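Local coordinates for phosphopantothenoylcysteine decarboxylase (Cryptococcus neoformans, PDB 6EOA), which binds flavin mononucleotide and probably decarboxylates phosphopantothenoylcysteine, a step of coenzyme A biosynthesis, at residues Gly102-Val105 with Glu109-Trp112; Asp81-Val86 with Gly98-Val103. All blocks are in the same frame, centred on the assembly; numbering follows the deposited sequence.

In the fold
Both contacts involve one beta-alpha-beta crossover, in which strand 63-69 is followed by helix 79-89, a long loop and the edge strand 105-106; contact 2 lies within its helix and loop, contact 1 at its closing strand and just beyond. Contact 2 ties the loop back to helix 79-89 and is partly buried, combining a short histidine-carboxylate hydrogen bond with a valine against a phenylalanine face. Contact 1, about 13 Å away between centres, lies at the surface and joins Arg104 to the short helix 108-111 by a long charge pair alone. They share Gly102 and Val103, and pack together where Val105 CG2 meets Val82 CG2 at 4.0 Å. Contact 1 is the one that reaches a bound flavin.

Contact 1: Gly102-Val105 with Glu109-Trp112; sequences GVRV and EDEW. With FMN (flavin mononucleotide), chain B.
Arg104 and Asp110 make the charged contact here, reaching for each other from opposite directions across a short turn of chain. Just before them, Val103 is buried among Val65 and Val67 of strand 63-69 and Val54 and Val58 of helix 50-59. Arg104 emerges on the surface, and a bend at chi3 (-77°) turns its guanidinium out of the line of its methylene chain. Its NH1 stands 3.5 Å from Asp110 OD1, but Asp110 OD2 lies over one guanidinium face and OD1 stands well out of its plane, the two flat groups only 23° apart, and no N-H is aimed at OD1. The salt bridge is thus one of charge alone. Val105 opens the edge strand 105-106 of a parallel sheet with strand order 3-2-1-4-5-6, the Rossmann-like core of these flavoproteins; its N is hydrogen-bonded to Gln79 OE1. Asp110 has firmer business nearer home: with CG beside its own backbone N (chi1 -59°), the carboxylate turns back to the start of helix 108-111, where OD2 accepts a hydrogen bond from Thr107 N. At the end of that helix, Glu111 and Trp112 meet the flavin, bound between subunits and hydrogen-bonded by Cys152 O and by Ser140 and Gly43 of the second subunit. The flavin methyl C8M sits 3.5 Å above one face of the Trp112 indole, displaced toward its rim, and ribityl O2' lies at the indole edge, in its plane, 3.4 Å from Trp112 CH2. Glu111 CG approaches C8M at 3.6 Å, while Tyr75 of the second subunit stacks with the Trp112 ring.

Contact 2: Asp81-Val86 with Gly98-Val103; sequences DVDNSV and GEHFGV
Asp83 and His100 supply the polar half of this contact. His100 ND1 donates to Asp83 OD2 over 2.7 Å, with an N-H...O angle of 146°, and the carboxylate receives it on its syn lone pair. The bond is short but bent, and the oxygen also lies 21° out of the imidazole plane. The other oxygen, Asp83 OD1, is taken by Gln79 NE2, one turn earlier in the helix, so both ends of the carboxylate are held. Glu80 OE2 also lies near Asp83 OD2, a crowding of negative charge that would probably favour a protonated histidine. Within the loop, Gly98 O lies 3.4 Å above one face of the His100 ring, over its centre.

The apolar half is a CH-pi contact. Val86 CG1, anti to its backbone nitrogen (chi1 169°), sits over the face of Phe101, 4.0 Å from the ring centroid and 3.6 Å from Phe101 CD2.

Together these pairs fasten the loop leading to strand 105-106 along helix 79-89. Leu92 and Arg87 also touch Phe101, while Val82 and Val103 both pack against Val54 of helix 50-59, and Val103 continues onto strand 63-69.

Contact 1: Gly102-Val105 with Glu109-Trp112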
loop_
_atom_site.group_PDB
_atom_site.type_symbol
_atom_site.label_atom_id
_atom_site.label_comp_id
_atom_site.label_asym_id
_atom_site.label_seq_id
_atom_site.Cartn_x
_atom_site.Cartn_y
_atom_site.Cartn_z
ATOM N N GLY A 102 -2.451 -32.444 -4.063
ATOM C CA GLY A 102 -2.003 -31.353 -4.897
ATOM C C GLY A 102 -2.333 -30.143 -4.046
ATOM O O GLY A 102 -3.500 -29.788 -3.874
ATOM N N VAL A 103 -1.296 -29.525 -3.488
ATOM C CA VAL A 103 -1.454 -28.334 -2.666
ATOM C C VAL A 103 -0.549 -27.259 -3.257
ATOM O O VAL A 103 0.637 -27.184 -2.938
ATOM C CB VAL A 103 -1.110 -28.520 -1.178
ATOM C CG1 VAL A 103 -1.352 -27.224 -0.416
ATOM C CG2 VAL A 103 -1.922 -29.659 -0.580
ATOM N N ARG A 104 -1.107 -26.430 -4.129
ATOM C CA ARG A 104 -0.325 -25.365 -4.734
ATOM C C ARG A 104 -0.304 -24.139 -3.831
ATOM O O ARG A 104 -1.317 -23.761 -3.242
ATOM C CB ARG A 104 -0.868 -25.009 -6.124
ATOM C CG ARG A 104 -0.941 -23.514 -6.393
ATOM C CD ARG A 104 -1.002 -23.212 -7.882
ATOM N NE ARG A 104 0.306 -23.338 -8.522
ATOM C CZ ARG A 104 0.635 -22.767 -9.678
ATOM N NH1 ARG A 104 -0.248 -22.022 -10.333
ATOM N NH2 ARG A 104 1.852 -22.939 -10.180
ATOM N N VAL A 105 0.873 -23.538 -3.713
ATOM C CA VAL A 105 1.019 -22.270 -3.023
ATOM C C VAL A 105 0.721 -21.145 -4.007
ATOM O O VAL A 105 1.536 -20.853 -4.881
ATOM C CB VAL A 105 2.437 -22.099 -2.438
ATOM C CG1 VAL A 105 2.620 -20.700 -1.879
ATOM C CG2 VAL A 105 2.709 -23.158 -1.370
ATOM N N GLU A 109 1.101 -13.314 -8.506
ATOM C CA GLU A 109 1.418 -13.523 -9.917
ATOM C C GLU A 109 0.393 -14.414 -10.621
ATOM O O GLU A 109 0.011 -14.147 -11.763
ATOM C CB GLU A 109 2.818 -14.134 -10.066
ATOM C CG GLU A 109 3.978 -13.147 -9.903
ATOM C CD GLU A 109 4.065 -12.552 -8.507
ATOM O OE1 GLU A 109 4.041 -11.308 -8.390
ATOM O OE2 GLU A 109 4.151 -13.326 -7.528
ATOM N N ASP A 110 -0.048 -15.470 -9.939
ATOM C CA ASP A 110 -0.987 -16.425 -10.529
ATOM C C ASP A 110 -2.310 -15.773 -10.907
ATOM O O ASP A 110 -2.972 -16.194 -11.856
ATOM C CB ASP A 110 -1.258 -17.585 -9.565
ATOM C CG ASP A 110 -0.003 -18.346 -9.198
ATOM O OD1 ASP A 110 0.797 -18.654 -10.103
ATOM O OD2 ASP A 110 0.188 -18.621 -7.996
ATOM N N GLU A 111 -2.693 -14.743 -10.162
ATOM C CA GLU A 111 -3.994 -14.122 -10.350
ATOM C C GLU A 111 -4.066 -13.325 -11.647
ATOM O O GLU A 111 -5.139 -13.163 -12.224
ATOM C CB GLU A 111 -4.327 -13.223 -9.163
ATOM C CG GLU A 111 -5.811 -12.982 -8.985
ATOM C CD GLU A 111 -6.123 -12.169 -7.749
ATOM O OE1 GLU A 111 -5.191 -11.557 -7.187
ATOM O OE2 GLU A 111 -7.301 -12.144 -7.341
ATOM N N TRP A 112 -2.920 -12.835 -12.108
ATOM C CA TRP A 112 -2.883 -12.007 -13.309
ATOM C C TRP A 112 -2.374 -12.779 -14.524
ATOM O O TRP A 112 -1.840 -12.194 -15.465
ATOM C CB TRP A 112 -2.028 -10.766 -13.060
ATOM C CG TRP A 112 -2.585 -9.912 -11.964
ATOM C CD1 TRP A 112 -2.114 -9.798 -10.685
ATOM C CD2 TRP A 112 -3.740 -9.073 -12.041
ATOM N NE1 TRP A 112 -2.898 -8.931 -9.967
ATOM C CE2 TRP A 112 -3.907 -8.470 -10.778
ATOM C CE3 TRP A 112 -4.649 -8.762 -13.059
ATOM C CZ2 TRP A 112 -4.940 -7.578 -10.503
ATOM C CZ3 TRP A 112 -5.674 -7.879 -12.787
ATOM C CH2 TRP A 112 -5.813 -7.294 -11.519
HETATM N N1 FMN B . -11.555 -5.333 -7.729
HETATM C C2 FMN B . -12.698 -4.558 -7.696
HETATM O O2 FMN B . -12.868 -3.761 -6.771
HETATM N N3 FMN B . -13.649 -4.686 -8.695
HETATM C C4 FMN B . -13.462 -5.583 -9.729
HETATM O O4 FMN B . -14.311 -5.686 -10.613
HETATM C C4A FMN B . -12.307 -6.365 -9.766
HETATM N N5 FMN B . -12.103 -7.267 -10.794
HETATM C C5A FMN B . -10.953 -8.034 -10.824
HETATM C C6 FMN B . -10.741 -8.940 -11.860
HETATM C C7 FMN B . -9.584 -9.713 -11.892
HETATM C C7M FMN B . -9.361 -10.692 -13.010
HETATM C C8 FMN B . -8.635 -9.574 -10.883
HETATM C C8M FMN B . -7.380 -10.398 -10.893
HETATM C C9 FMN B . -8.845 -8.671 -9.850
HETATM C C9A FMN B . -10.001 -7.900 -9.816
HETATM N N10 FMN B . -10.206 -6.997 -8.788
HETATM C C10 FMN B . -11.355 -6.232 -8.758
HETATM C "C1'" FMN B . -9.185 -6.850 -7.699
HETATM C "C2'" FMN B . -8.260 -5.676 -8.008
HETATM O "O2'" FMN B . -7.848 -5.700 -9.361
HETATM C "C3'" FMN B . -7.041 -5.714 -7.098
HETATM O "O3'" FMN B . -7.473 -5.447 -5.783
HETATM C "C4'" FMN B . -6.012 -4.678 -7.536
HETATM O "O4'" FMN B . -4.776 -4.915 -6.897
HETATM C "C5'" FMN B . -6.507 -3.277 -7.203
HETATM O "O5'" FMN B . -5.672 -2.325 -7.821
HETATM P P FMN B . -6.206 -0.820 -8.065
HETATM O O1P FMN B . -6.203 -0.086 -6.743
HETATM O O2P FMN B . -7.608 -0.809 -8.632
HETATM O O3P FMN B . -5.273 -0.148 -9.036
#

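Contact 2: Asp81-Val86 with Gly98-Val103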
loop_
_atom_site.group_PDB
_atom_site.type_symbol
_atom_site.label_atom_id
_atom_site.label_comp_id
_atom_site.label_asym_id
_atom_site.label_seq_id
_atom_site.Cartn_x
_atom_site.Cartn_y
_atom_site.Cartn_z
ATOM N N ASP A 81 9.465 -26.801 0.241
ATOM C CA ASP A 81 9.384 -26.971 1.689
ATOM C C ASP A 81 8.051 -27.621 2.038
ATOM O O ASP A 81 7.993 -28.554 2.839
ATOM C CB ASP A 81 9.530 -25.630 2.417
ATOM C CG ASP A 81 10.936 -25.060 2.326
ATOM O OD1 ASP A 81 11.896 -25.847 2.185
ATOM O OD2 ASP A 81 11.079 -23.821 2.388
ATOM N N VAL A 82 6.982 -27.118 1.425
ATOM C CA VAL A 82 5.647 -27.678 1.614
ATOM C C VAL A 82 5.594 -29.131 1.141
ATOM O O VAL A 82 5.100 -30.006 1.854
ATOM C CB VAL A 82 4.580 -26.857 0.863
ATOM C CG1 VAL A 82 3.238 -27.573 0.896
ATOM C CG2 VAL A 82 4.462 -25.460 1.456
ATOM N N ASP A 83 6.114 -29.381 -0.057
ATOM C CA ASP A 83 6.144 -30.730 -0.617
ATOM C C ASP A 83 6.944 -31.695 0.256
ATOM O O ASP A 83 6.499 -32.816 0.519
ATOM C CB ASP A 83 6.720 -30.707 -2.032
ATOM C CG ASP A 83 5.742 -30.141 -3.048
ATOM O OD1 ASP A 83 4.732 -29.529 -2.633
ATOM O OD2 ASP A 83 5.983 -30.307 -4.265
ATOM N N ASN A 84 8.123 -31.262 0.702
ATOM C CA ASN A 84 8.923 -32.053 1.639
ATOM C C ASN A 84 8.134 -32.334 2.909
ATOM O O ASN A 84 8.197 -33.428 3.470
ATOM C CB ASN A 84 10.226 -31.332 1.994
ATOM C CG ASN A 84 11.267 -31.427 0.898
ATOM O OD1 ASN A 84 11.162 -32.252 -0.008
ATOM N ND2 ASN A 84 12.288 -30.579 0.980
ATOM N N SER A 85 7.380 -31.331 3.347
ATOM C CA SER A 85 6.617 -31.422 4.582
ATOM C C SER A 85 5.421 -32.363 4.441
ATOM O O SER A 85 5.037 -33.042 5.396
ATOM C CB SER A 85 6.158 -30.029 5.013
ATOM O OG SER A 85 5.598 -30.048 6.310
ATOM N N VAL A 86 4.838 -32.405 3.245
ATOM C CA VAL A 86 3.737 -33.323 2.972
ATOM C C VAL A 86 4.234 -34.770 2.975
ATOM O O VAL A 86 3.627 -35.645 3.601
ATOM C CB VAL A 86 3.057 -33.004 1.622
ATOM C CG1 VAL A 86 2.107 -34.117 1.226
ATOM C CG2 VAL A 86 2.324 -31.668 1.701
ATOM N N GLY A 98 5.718 -31.191 -8.752
ATOM C CA GLY A 98 5.030 -31.814 -9.861
ATOM C C GLY A 98 3.660 -31.228 -9.581
ATOM O O GLY A 98 3.425 -30.036 -9.797
ATOM N N GLU A 99 2.767 -32.062 -9.058
ATOM C CA GLU A 99 1.386 -31.656 -8.831
ATOM C C GLU A 99 1.188 -31.220 -7.382
ATOM O O GLU A 99 0.144 -30.673 -7.032
ATOM C CB GLU A 99 0.420 -32.787 -9.191
ATOM C CG GLU A 99 0.566 -33.278 -10.627
ATOM C CD GLU A 99 0.581 -32.143 -11.643
ATOM O OE1 GLU A 99 1.436 -32.174 -12.553
ATOM O OE2 GLU A 99 -0.262 -31.228 -11.540
ATOM N N HIS A 100 2.202 -31.469 -6.552
ATOM C CA HIS A 100 2.250 -31.002 -5.162
ATOM C C HIS A 100 1.132 -31.579 -4.279
ATOM O O HIS A 100 0.717 -30.948 -3.305
ATOM C CB HIS A 100 2.213 -29.468 -5.113
ATOM C CG HIS A 100 3.169 -28.807 -6.060
ATOM N ND1 HIS A 100 4.493 -29.177 -6.165
ATOM C CD2 HIS A 100 2.993 -27.793 -6.941
ATOM C CE1 HIS A 100 5.089 -28.424 -7.073
ATOM N NE2 HIS A 100 4.201 -27.575 -7.558
ATOM N N PHE A 101 0.619 -32.747 -4.666
ATOM C CA PHE A 101 -0.202 -33.623 -3.807
ATOM C C PHE A 101 -1.710 -33.395 -3.487
ATOM O O PHE A 101 -2.222 -34.135 -2.649
ATOM C CB PHE A 101 0.484 -33.751 -2.439
ATOM C CG PHE A 101 1.749 -34.552 -2.463
ATOM C CD1 PHE A 101 1.714 -35.914 -2.704
ATOM C CD2 PHE A 101 2.974 -33.949 -2.221
ATOM C CE1 PHE A 101 2.876 -36.659 -2.721
ATOM C CE2 PHE A 101 4.142 -34.690 -2.233
ATOM C CZ PHE A 101 4.092 -36.048 -2.484
ATOM N N GLY A 102 -2.451 -32.444 -4.063
ATOM C CA GLY A 102 -2.003 -31.353 -4.897
ATOM C C GLY A 102 -2.333 -30.143 -4.046
ATOM O O GLY A 102 -3.500 -29.788 -3.874
ATOM N N VAL A 103 -1.296 -29.525 -3.488
ATOM C CA VAL A 103 -1.454 -28.334 -2.666
ATOM C C VAL A 103 -0.549 -27.259 -3.257
ATOM O O VAL A 103 0.637 -27.184 -2.938
ATOM C CB VAL A 103 -1.110 -28.520 -1.178
ATOM C CG1 VAL A 103 -1.352 -27.224 -0.416
ATOM C CG2 VAL A 103 -1.922 -29.659 -0.580
#